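Local coordinates for protein carboxypeptidase 1 (Deinococcus radiodurans str. R1, PDB 5GIV) that probably releases amino acids one at a time from the C-terminus of peptides, with broad specificity, as a zinc-dependent metallocarboxypeptidase of the M32 family, at residues A[199-204]-A[334-339]; A[208-213]-A[250-255]; A[430-435]-A[478-483]. All blocks are in the same frame, centred on the assembly; numbering follows the deposited sequence.

Contact 1: A[199-204]-A[334-339]; sequences DFLGRG and EEMYRA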
loop_
_atom_site.group_PDB
_atom_site.type_symbol
_atom_site.label_atom_id
_atom_site.label_comp_id
_atom_site.label_asym_id
_atom_site.label_seq_id
_atom_site.Cartn_x
_atom_site.Cartn_y
_atom_site.Cartn_z
ATOM N N ASP A 199 19.631 -30.885 -12.749
ATOM C CA ASP A 199 19.515 -30.119 -13.990
ATOM C C ASP A 199 18.066 -29.846 -14.382
ATOM O O ASP A 199 17.792 -28.854 -15.061
ATOM C CB ASP A 199 20.216 -30.856 -15.131
ATOM C CG ASP A 199 19.556 -32.197 -15.444
ATOM O OD1 ASP A 199 18.519 -32.203 -16.140
ATOM O OD2 ASP A 199 20.070 -33.241 -14.988
ATOM N N PHE A 200 17.124 -30.706 -13.984
ATOM C CA PHE A 200 15.737 -30.477 -14.377
ATOM C C PHE A 200 15.175 -29.208 -13.757
ATOM O O PHE A 200 14.170 -28.684 -14.249
ATOM C CB PHE A 200 14.855 -31.679 -14.014
ATOM C CG PHE A 200 14.939 -32.073 -12.578
ATOM C CD1 PHE A 200 14.115 -31.482 -11.636
ATOM C CD2 PHE A 200 15.840 -33.035 -12.169
ATOM C CE1 PHE A 200 14.202 -31.829 -10.314
ATOM C CE2 PHE A 200 15.929 -33.394 -10.857
ATOM C CZ PHE A 200 15.111 -32.793 -9.920
ATOM N N LEU A 201 15.790 -28.710 -12.680
ATOM C CA LEU A 201 15.373 -27.437 -12.098
ATOM C C LEU A 201 15.706 -26.246 -12.987
ATOM O O LEU A 201 15.181 -25.154 -12.750
ATOM C CB LEU A 201 16.018 -27.254 -10.723
ATOM C CG LEU A 201 15.621 -28.324 -9.694
ATOM C CD1 LEU A 201 16.432 -28.181 -8.401
ATOM C CD2 LEU A 201 14.125 -28.287 -9.421
ATOM N N GLY A 202 16.540 -26.424 -14.005
ATOM C CA GLY A 202 16.907 -25.343 -14.895
ATOM C C GLY A 202 16.160 -25.314 -16.212
ATOM O O GLY A 202 16.559 -24.573 -17.119
ATOM N N ARG A 203 15.075 -26.075 -16.342
ATOM C CA ARG A 203 14.394 -26.220 -17.623
ATOM C C ARG A 203 13.425 -25.084 -17.920
ATOM O O ARG A 203 12.855 -25.056 -19.019
ATOM C CB ARG A 203 13.656 -27.565 -17.674
ATOM C CG ARG A 203 14.576 -28.759 -17.712
ATOM C CD ARG A 203 13.854 -30.099 -17.591
ATOM N NE ARG A 203 14.717 -31.177 -18.070
ATOM C CZ ARG A 203 14.405 -32.473 -18.049
ATOM N NH1 ARG A 203 13.244 -32.879 -17.552
ATOM N NH2 ARG A 203 15.260 -33.373 -18.531
ATOM N N GLY A 204 13.237 -24.150 -16.989
ATOM C CA GLY A 204 12.336 -23.034 -17.207
ATOM C C GLY A 204 10.977 -23.229 -16.568
ATOM O O GLY A 204 10.189 -24.054 -17.032
ATOM N N GLU A 334 11.149 -38.922 -5.825
ATOM C CA GLU A 334 12.325 -39.001 -4.962
ATOM C C GLU A 334 13.433 -38.066 -5.438
ATOM O O GLU A 334 14.202 -37.546 -4.622
ATOM C CB GLU A 334 12.818 -40.453 -4.881
ATOM C CG GLU A 334 14.127 -40.685 -4.108
ATOM C CD GLU A 334 14.019 -40.450 -2.590
ATOM O OE1 GLU A 334 15.071 -40.489 -1.905
ATOM O OE2 GLU A 334 12.891 -40.238 -2.073
ATOM N N GLU A 335 13.552 -37.859 -6.750
ATOM C CA GLU A 335 14.605 -36.983 -7.242
ATOM C C GLU A 335 14.318 -35.523 -6.899
ATOM O O GLU A 335 15.234 -34.769 -6.558
ATOM C CB GLU A 335 14.784 -37.179 -8.745
ATOM C CG GLU A 335 15.469 -38.489 -9.073
ATOM C CD GLU A 335 15.593 -38.738 -10.554
ATOM O OE1 GLU A 335 14.582 -38.609 -11.269
ATOM O OE2 GLU A 335 16.700 -39.095 -10.990
ATOM N N MET A 336 13.052 -35.117 -6.947
ATOM C CA MET A 336 12.707 -33.762 -6.552
ATOM C C MET A 336 12.981 -33.543 -5.070
ATOM O O MET A 336 13.455 -32.469 -4.675
ATOM C CB MET A 336 11.247 -33.470 -6.890
ATOM C CG MET A 336 10.795 -32.080 -6.487
ATOM S SD MET A 336 11.689 -30.793 -7.379
ATOM C CE MET A 336 11.238 -31.186 -9.047
ATOM N N TYR A 337 12.711 -34.555 -4.233
ATOM C CA TYR A 337 13.039 -34.436 -2.815
ATOM C C TYR A 337 14.541 -34.295 -2.598
ATOM O O TYR A 337 14.980 -33.509 -1.749
ATOM C CB TYR A 337 12.502 -35.636 -2.034
ATOM C CG TYR A 337 13.194 -35.834 -0.701
ATOM C CD1 TYR A 337 12.931 -35.004 0.373
ATOM C CD2 TYR A 337 14.125 -36.853 -0.530
ATOM C CE1 TYR A 337 13.574 -35.180 1.586
ATOM C CE2 TYR A 337 14.768 -37.043 0.679
ATOM C CZ TYR A 337 14.492 -36.209 1.732
ATOM O OH TYR A 337 15.138 -36.403 2.931
ATOM N N ARG A 338 15.349 -35.050 -3.336
ATOM C CA ARG A 338 16.788 -34.933 -3.135
ATOM C C ARG A 338 17.318 -33.609 -3.669
ATOM O O ARG A 338 18.256 -33.044 -3.098
ATOM C CB ARG A 338 17.518 -36.101 -3.792
ATOM C CG ARG A 338 17.051 -37.458 -3.312
ATOM C CD ARG A 338 17.644 -38.569 -4.169
ATOM N NE ARG A 338 18.786 -39.197 -3.519
ATOM C CZ ARG A 338 18.688 -40.271 -2.743
ATOM N NH1 ARG A 338 17.497 -40.834 -2.542
ATOM N NH2 ARG A 338 19.773 -40.789 -2.174
ATOM N N ALA A 339 16.721 -33.092 -4.743
ATOM C CA ALA A 339 17.251 -31.897 -5.380
ATOM C C ALA A 339 17.080 -30.649 -4.525
ATOM O O ALA A 339 17.850 -29.695 -4.684
ATOM C CB ALA A 339 16.583 -31.693 -6.734
#
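The ring of Phe200 reaches helix 333-339 with its outer end, and what it meets there lies mostly at its edge. Near the ring plane stand the methyl CE of Met336, 3.3 Å from Phe200 CE1, and the carbonyl O of Glu335, 3.9 Å from Phe200 CZ. The CB of Ala339 comes in obliquely on the same corner, 3.7 Å from Phe200 CZ. Phe200 CG takes the crowded position between the backbone N and the carbonyl carbon (chi1 54°), and with this torsion the ring extends to the helix.

Met336 leaves the helix with CG anti to the backbone N (chi1 179°), then bends at both chi2 and chi3, so that the end of its chain turns back toward the short 3-10 turn 199-201. Its SD lies 5.4 Å from the centroid of the Phe200 ring, at the edge, which makes this a Met-aromatic contact. Leu201 sits beside the ring and divides its two methyls: CD2 meets Met336 SD at 4.0 Å, and CD1 meets Ala339 CB at 3.9 Å. Alanine suits position 339 because its single methyl lets both Phe200 and Leu201 come close to the helix. Leu328 and Val331 also touch Phe200, while Trp313, Phe317 and Trp320 of helix 310-323 pack on Met336.

No hydrogen bond or salt bridge crosses between the segments. The loop between helices 169-193 and 207-221 therefore meets helix 333-339 through a buried apolar cluster, in which the fit of ring edge, thioether and methyls supplies the cohesion, and the flexible, polarisable methionine can follow the contour of its neighbours.

Contact 2: A[208-213]-A[250-255]; sequences ERQLAF and TRVKEQ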
loop_
_atom_site.group_PDB
_atom_site.type_symbol
_atom_site.label_atom_id
_atom_site.label_comp_id
_atom_site.label_asym_id
_atom_site.label_seq_id
_atom_site.Cartn_x
_atom_site.Cartn_y
_atom_site.Cartn_z
ATOM N N GLU A 208 4.348 -17.174 -13.147
ATOM C CA GLU A 208 2.973 -17.184 -12.652
ATOM C C GLU A 208 2.608 -18.531 -12.030
ATOM O O GLU A 208 1.926 -18.585 -11.000
ATOM C CB GLU A 208 2.006 -16.829 -13.783
ATOM C CG GLU A 208 0.578 -16.632 -13.320
ATOM C CD GLU A 208 -0.374 -16.246 -14.444
ATOM O OE1 GLU A 208 0.074 -16.154 -15.612
ATOM O OE2 GLU A 208 -1.578 -16.035 -14.153
ATOM N N ARG A 209 3.052 -19.632 -12.633
ATOM C CA ARG A 209 2.771 -20.934 -12.044
ATOM C C ARG A 209 3.484 -21.128 -10.712
ATOM O O ARG A 209 2.913 -21.706 -9.780
ATOM C CB ARG A 209 3.157 -22.050 -13.000
ATOM C CG ARG A 209 2.155 -22.278 -14.083
ATOM C CD ARG A 209 2.663 -23.260 -15.098
ATOM N NE ARG A 209 1.571 -23.608 -15.987
ATOM C CZ ARG A 209 1.341 -23.025 -17.153
ATOM N NH1 ARG A 209 2.146 -22.054 -17.584
ATOM N NH2 ARG A 209 0.291 -23.412 -17.877
ATOM N N GLN A 210 4.720 -20.635 -10.597
ATOM C CA GLN A 210 5.440 -20.762 -9.335
ATOM C C GLN A 210 4.672 -20.094 -8.206
ATOM O O GLN A 210 4.473 -20.688 -7.142
ATOM C CB GLN A 210 6.842 -20.164 -9.459
ATOM C CG GLN A 210 7.816 -20.946 -10.317
ATOM C CD GLN A 210 9.239 -20.447 -10.126
ATOM O OE1 GLN A 210 9.691 -20.249 -8.997
ATOM N NE2 GLN A 210 9.951 -20.248 -11.224
ATOM N N LEU A 211 4.204 -18.866 -8.430
ATOM C CA LEU A 211 3.460 -18.178 -7.384
ATOM C C LEU A 211 2.181 -18.937 -7.044
ATOM O O LEU A 211 1.841 -19.098 -5.866
ATOM C CB LEU A 211 3.138 -16.747 -7.813
ATOM C CG LEU A 211 4.354 -15.838 -7.916
ATOM C CD1 LEU A 211 4.010 -14.500 -8.580
ATOM C CD2 LEU A 211 4.923 -15.643 -6.524
ATOM N N ALA A 212 1.472 -19.429 -8.060
ATOM C CA ALA A 212 0.226 -20.144 -7.804
ATOM C C ALA A 212 0.482 -21.386 -6.969
ATOM O O ALA A 212 -0.230 -21.656 -5.997
ATOM C CB ALA A 212 -0.463 -20.514 -9.122
ATOM N N PHE A 213 1.512 -22.149 -7.321
ATOM C CA PHE A 213 1.837 -23.331 -6.541
ATOM C C PHE A 213 2.207 -22.960 -5.107
ATOM O O PHE A 213 1.738 -23.587 -4.149
ATOM C CB PHE A 213 2.963 -24.111 -7.218
ATOM C CG PHE A 213 3.457 -25.268 -6.401
ATOM C CD1 PHE A 213 2.837 -26.505 -6.489
ATOM C CD2 PHE A 213 4.534 -25.122 -5.547
ATOM C CE1 PHE A 213 3.283 -27.573 -5.734
ATOM C CE2 PHE A 213 4.986 -26.190 -4.800
ATOM C CZ PHE A 213 4.358 -27.420 -4.896
ATOM N N THR A 250 7.881 -12.431 -1.855
ATOM C CA THR A 250 8.765 -13.462 -2.370
ATOM C C THR A 250 9.448 -12.934 -3.626
ATOM O O THR A 250 9.154 -11.831 -4.106
ATOM C CB THR A 250 7.998 -14.764 -2.653
ATOM O OG1 THR A 250 8.924 -15.845 -2.839
ATOM C CG2 THR A 250 7.107 -14.615 -3.900
ATOM N N ARG A 251 10.387 -13.726 -4.139
ATOM C CA ARG A 251 11.160 -13.377 -5.324
ATOM C C ARG A 251 11.239 -14.593 -6.229
ATOM O O ARG A 251 11.537 -15.693 -5.756
ATOM C CB ARG A 251 12.554 -12.899 -4.926
ATOM C CG ARG A 251 13.579 -12.953 -6.014
ATOM C CD ARG A 251 14.959 -12.876 -5.381
ATOM N NE ARG A 251 15.190 -13.985 -4.452
ATOM C CZ ARG A 251 16.029 -13.931 -3.420
ATOM N NH1 ARG A 251 16.714 -12.814 -3.174
ATOM N NH2 ARG A 251 16.180 -14.991 -2.631
ATOM N N VAL A 252 10.961 -14.408 -7.518
ATOM C CA VAL A 252 10.808 -15.518 -8.448
ATOM C C VAL A 252 11.942 -15.505 -9.460
ATOM O O VAL A 252 12.214 -14.472 -10.082
ATOM C CB VAL A 252 9.452 -15.463 -9.164
ATOM C CG1 VAL A 252 9.268 -16.716 -10.033
ATOM C CG2 VAL A 252 8.339 -15.328 -8.149
ATOM N N LYS A 253 12.582 -16.658 -9.642
ATOM C CA LYS A 253 13.555 -16.884 -10.705
ATOM C C LYS A 253 13.041 -18.004 -11.601
ATOM O O LYS A 253 12.969 -19.159 -11.178
ATOM C CB LYS A 253 14.931 -17.224 -10.135
ATOM C CG LYS A 253 15.623 -16.023 -9.535
ATOM C CD LYS A 253 17.107 -16.244 -9.354
ATOM C CE LYS A 253 17.389 -16.855 -8.015
ATOM N NZ LYS A 253 17.286 -15.792 -6.977
ATOM N N GLU A 254 12.682 -17.672 -12.840
ATOM C CA GLU A 254 12.243 -18.725 -13.745
ATOM C C GLU A 254 13.345 -19.740 -14.010
ATOM O O GLU A 254 13.047 -20.883 -14.363
ATOM C CB GLU A 254 11.746 -18.131 -15.064
ATOM C CG GLU A 254 10.450 -17.352 -14.921
ATOM C CD GLU A 254 9.650 -17.274 -16.212
ATOM O OE1 GLU A 254 10.219 -17.528 -17.298
ATOM O OE2 GLU A 254 8.433 -16.993 -16.126
ATOM N N GLN A 255 14.607 -19.365 -13.818
ATOM C CA GLN A 255 15.700 -20.301 -14.047
ATOM C C GLN A 255 15.947 -21.243 -12.872
ATOM O O GLN A 255 16.808 -22.115 -12.981
ATOM C CB GLN A 255 16.993 -19.545 -14.370
ATOM C CG GLN A 255 17.548 -18.702 -13.226
ATOM C CD GLN A 255 17.002 -17.272 -13.165
ATOM O OE1 GLN A 255 15.866 -16.988 -13.577
ATOM N NE2 GLN A 255 17.827 -16.357 -12.635
HETATM O O HOH W 1 12.042 -19.038 -8.163
#
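The CB of Gln210 points from helix 207-221 toward the loop 250-255; CG lies beside the backbone N (chi1 -71°), and the chain runs on extended from there. Farther out, Gln210 CD lies 3.7 Å from Val252 CG1, which OE1 also touches, and the two side chains slide past each other in opposite directions. The amide then divides its work. Gln210 OE1 lies 2.8 Å from water 1, placed to accept a hydrogen bond from it, and the same water accepts one from Lys253 N at 2.9 Å. Gln210 NE2, which passes Glu254 CA, donates to Lys253 O at 3.2 Å, almost straight at 175°; the acceptor lies in the Gln210 amide plane, whereas NE2 stands above the carbonyl plane. NE2 also donates to Phe205 O, so the amide ties two backbone segments to the helix. An alanine in place of Gln210 would remove these amide bonds and would probably loosen the hold of the helix on the Lys253 backbone.

The loop follows strand 245-250 of the small mixed sheet and leads into helix 257-275, which carries the zinc-binding HExxH motif with His266 and His270. Where the strand ends, Leu211 supplies the apolar half of the contact: its CD2 touches Thr250 CG2 at 3.6 Å and Val252 CG2 at 3.8 Å. The branched Thr250 serves two sides, offering its methyl to Leu211 while OG1 hydrogen-bonds to Thr264 OG1 on the zinc-binding helix.

Contact 3: A[430-435]-A[478-483]; sequences AQFYAA and RATGQA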
loop_
_atom_site.group_PDB
_atom_site.type_symbol
_atom_site.label_atom_id
_atom_site.label_comp_id
_atom_site.label_asym_id
_atom_site.label_seq_id
_atom_site.Cartn_x
_atom_site.Cartn_y
_atom_site.Cartn_z
ATOM N N ALA A 430 14.085 -27.241 14.986
ATOM C CA ALA A 430 14.009 -28.680 15.248
ATOM C C ALA A 430 13.539 -28.980 16.668
ATOM O O ALA A 430 12.864 -29.993 16.894
ATOM C CB ALA A 430 15.363 -29.339 14.994
ATOM N N GLN A 431 13.910 -28.140 17.636
ATOM C CA GLN A 431 13.472 -28.348 19.012
ATOM C C GLN A 431 11.960 -28.196 19.121
ATOM O O GLN A 431 11.285 -29.029 19.733
ATOM C CB GLN A 431 14.201 -27.373 19.942
ATOM C CG GLN A 431 13.894 -27.513 21.434
ATOM C CD GLN A 431 14.892 -26.743 22.314
ATOM O OE1 GLN A 431 15.966 -26.358 21.855
ATOM N NE2 GLN A 431 14.528 -26.511 23.581
ATOM N N PHE A 432 11.406 -27.136 18.523
ATOM C CA PHE A 432 9.954 -26.989 18.510
ATOM C C PHE A 432 9.299 -28.120 17.735
ATOM O O PHE A 432 8.278 -28.669 18.160
ATOM C CB PHE A 432 9.550 -25.646 17.902
ATOM C CG PHE A 432 9.682 -24.497 18.844
ATOM C CD1 PHE A 432 9.004 -24.502 20.056
ATOM C CD2 PHE A 432 10.473 -23.409 18.523
ATOM C CE1 PHE A 432 9.122 -23.449 20.931
ATOM C CE2 PHE A 432 10.593 -22.345 19.398
ATOM C CZ PHE A 432 9.921 -22.363 20.603
ATOM N N TYR A 433 9.883 -28.495 16.604
ATOM C CA TYR A 433 9.248 -29.495 15.762
ATOM C C TYR A 433 9.161 -30.838 16.473
ATOM O O TYR A 433 8.110 -31.489 16.445
ATOM C CB TYR A 433 10.016 -29.622 14.458
ATOM C CG TYR A 433 9.407 -30.586 13.490
ATOM C CD1 TYR A 433 8.399 -30.180 12.631
ATOM C CD2 TYR A 433 9.841 -31.911 13.430
ATOM C CE1 TYR A 433 7.840 -31.062 11.724
ATOM C CE2 TYR A 433 9.283 -32.802 12.529
ATOM C CZ TYR A 433 8.284 -32.370 11.678
ATOM O OH TYR A 433 7.727 -33.244 10.777
ATOM N N ALA A 434 10.252 -31.258 17.129
ATOM C CA ALA A 434 10.269 -32.544 17.822
ATOM C C ALA A 434 9.244 -32.578 18.945
ATOM O O ALA A 434 8.618 -33.616 19.197
ATOM C CB ALA A 434 11.666 -32.839 18.364
ATOM N N ALA A 435 9.080 -31.461 19.656
ATOM C CA ALA A 435 8.033 -31.396 20.666
ATOM C C ALA A 435 6.662 -31.583 20.031
ATOM O O ALA A 435 5.783 -32.223 20.619
ATOM C CB ALA A 435 8.108 -30.075 21.428
ATOM N N ARG A 478 8.493 -24.063 28.508
ATOM C CA ARG A 478 7.148 -24.607 28.663
ATOM C C ARG A 478 6.742 -25.426 27.450
ATOM O O ARG A 478 6.081 -26.462 27.585
ATOM C CB ARG A 478 6.136 -23.486 28.895
ATOM C CG ARG A 478 6.468 -22.563 30.044
ATOM C CD ARG A 478 5.568 -21.355 30.019
ATOM N NE ARG A 478 4.180 -21.726 30.259
ATOM C CZ ARG A 478 3.659 -21.862 31.477
ATOM N NH1 ARG A 478 4.423 -21.654 32.547
ATOM N NH2 ARG A 478 2.382 -22.208 31.630
ATOM N N ALA A 479 7.130 -24.986 26.255
ATOM C CA ALA A 479 6.625 -25.630 25.050
ATOM C C ALA A 479 7.328 -26.952 24.770
ATOM O O ALA A 479 6.691 -27.898 24.299
ATOM C CB ALA A 479 6.770 -24.687 23.857
ATOM N N THR A 480 8.629 -27.043 25.057
ATOM C CA THR A 480 9.428 -28.205 24.681
ATOM C C THR A 480 10.009 -28.974 25.863
ATOM O O THR A 480 10.620 -30.029 25.647
ATOM C CB THR A 480 10.579 -27.795 23.742
ATOM O OG1 THR A 480 11.608 -27.143 24.489
ATOM C CG2 THR A 480 10.088 -26.856 22.658
ATOM N N GLY A 481 9.840 -28.486 27.089
ATOM C CA GLY A 481 10.293 -29.179 28.271
ATOM C C GLY A 481 11.730 -28.925 28.669
ATOM O O GLY A 481 12.159 -29.431 29.714
ATOM N N GLN A 482 12.476 -28.134 27.897
ATOM C CA GLN A 482 13.872 -27.855 28.201
ATOM C C GLN A 482 14.273 -26.524 27.578
ATOM O O GLN A 482 13.575 -25.978 26.721
ATOM C CB GLN A 482 14.783 -28.972 27.695
ATOM C CG GLN A 482 14.560 -29.302 26.236
ATOM C CD GLN A 482 15.425 -30.449 25.760
ATOM O OE1 GLN A 482 16.517 -30.672 26.276
ATOM N NE2 GLN A 482 14.940 -31.184 24.773
ATOM N N ALA A 483 15.411 -26.003 28.032
ATOM C CA ALA A 483 15.954 -24.769 27.499
ATOM C C ALA A 483 16.546 -25.012 26.109
ATOM O O ALA A 483 16.622 -26.148 25.618
ATOM C CB ALA A 483 17.011 -24.204 28.450
#
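Hydrogen bonding is concentrated in the carboxamide of Gln431. Its chain leaves helix 420-439 with CG anti to the backbone N (chi1 -177°) and stays extended, crossing Thr480 at about a right angle and bringing NE2 to the turn that ends helix 472-480. Gln431 NE2 donates to Thr480 OG1 at 3.1 Å, nearly straight at 168° and close to the amide plane. Gln431 NE2 donates also to Ala483 O at 2.9 Å, on a more bent path of 146°, with NE2 above the carbonyl plane. On the other side of the carboxamide, OE1 accepts from Thr485 N, so three bonds fix the rotation of this buried amide. Glutamine suits the place because one flat group both gives and accepts. Thr480 OG1 in turn is hydrogen-bonded to Ile476 O, one turn back in its own helix, which positions the hydroxyl as an acceptor for Gln431.

Apolar contacts occupy the neighbouring strip. Thr480 turns its methyl CG2 to helix 420-439, 3.7 Å from Phe432 CD1 and 4.0 Å from Ala435 CB. The small Ala435, whose CB also rests 3.9 Å from Ala479 O, lets the backbones draw together: the CA atoms of Ala435 and Thr480 are only 5.3 Å apart. Ala479 leaves room for the Phe432 ring, which receives Ala479 CB at its edge, in plane, 4.0 Å from CE1.

Backbone shape completes the join. At Gly481 a CB would press on the carbonyl O of Thr480, and the chain turns there to bring Ala483 O to Gln431. A helix thus packs against the C-terminal end of helix 472-480, where Gly481, with positive phi, is the first residue to leave the helix, within the mostly helical M32 fold; Phe432 also touches Ser297 and Gln298 of helix 292-306, which bears the zinc ligand Glu296.

Contacts 1 and 2 are neighbours, their centres about 15 Å apart. The loop containing 199-204 leads into helix 207-221, which carries 208-213. Contact 2 is nested within the chain loop that contact 1 closes, since 208-213 and 250-255 both lie between 204 and 334. Helix 257-275, with zinc ligands His266 and His270, follows contact 2 directly and also touches Leu201 of contact 1. Contact 3 comes later in the sequence, its centre about 33 Å from those of the others. It joins helices 420-439 and 472-480 beside helix 292-306, which provides the third protein ligand, Glu296. Contacts 2 and 3 thus adjoin different helices of one zinc site, while contact 1 lies farther from it.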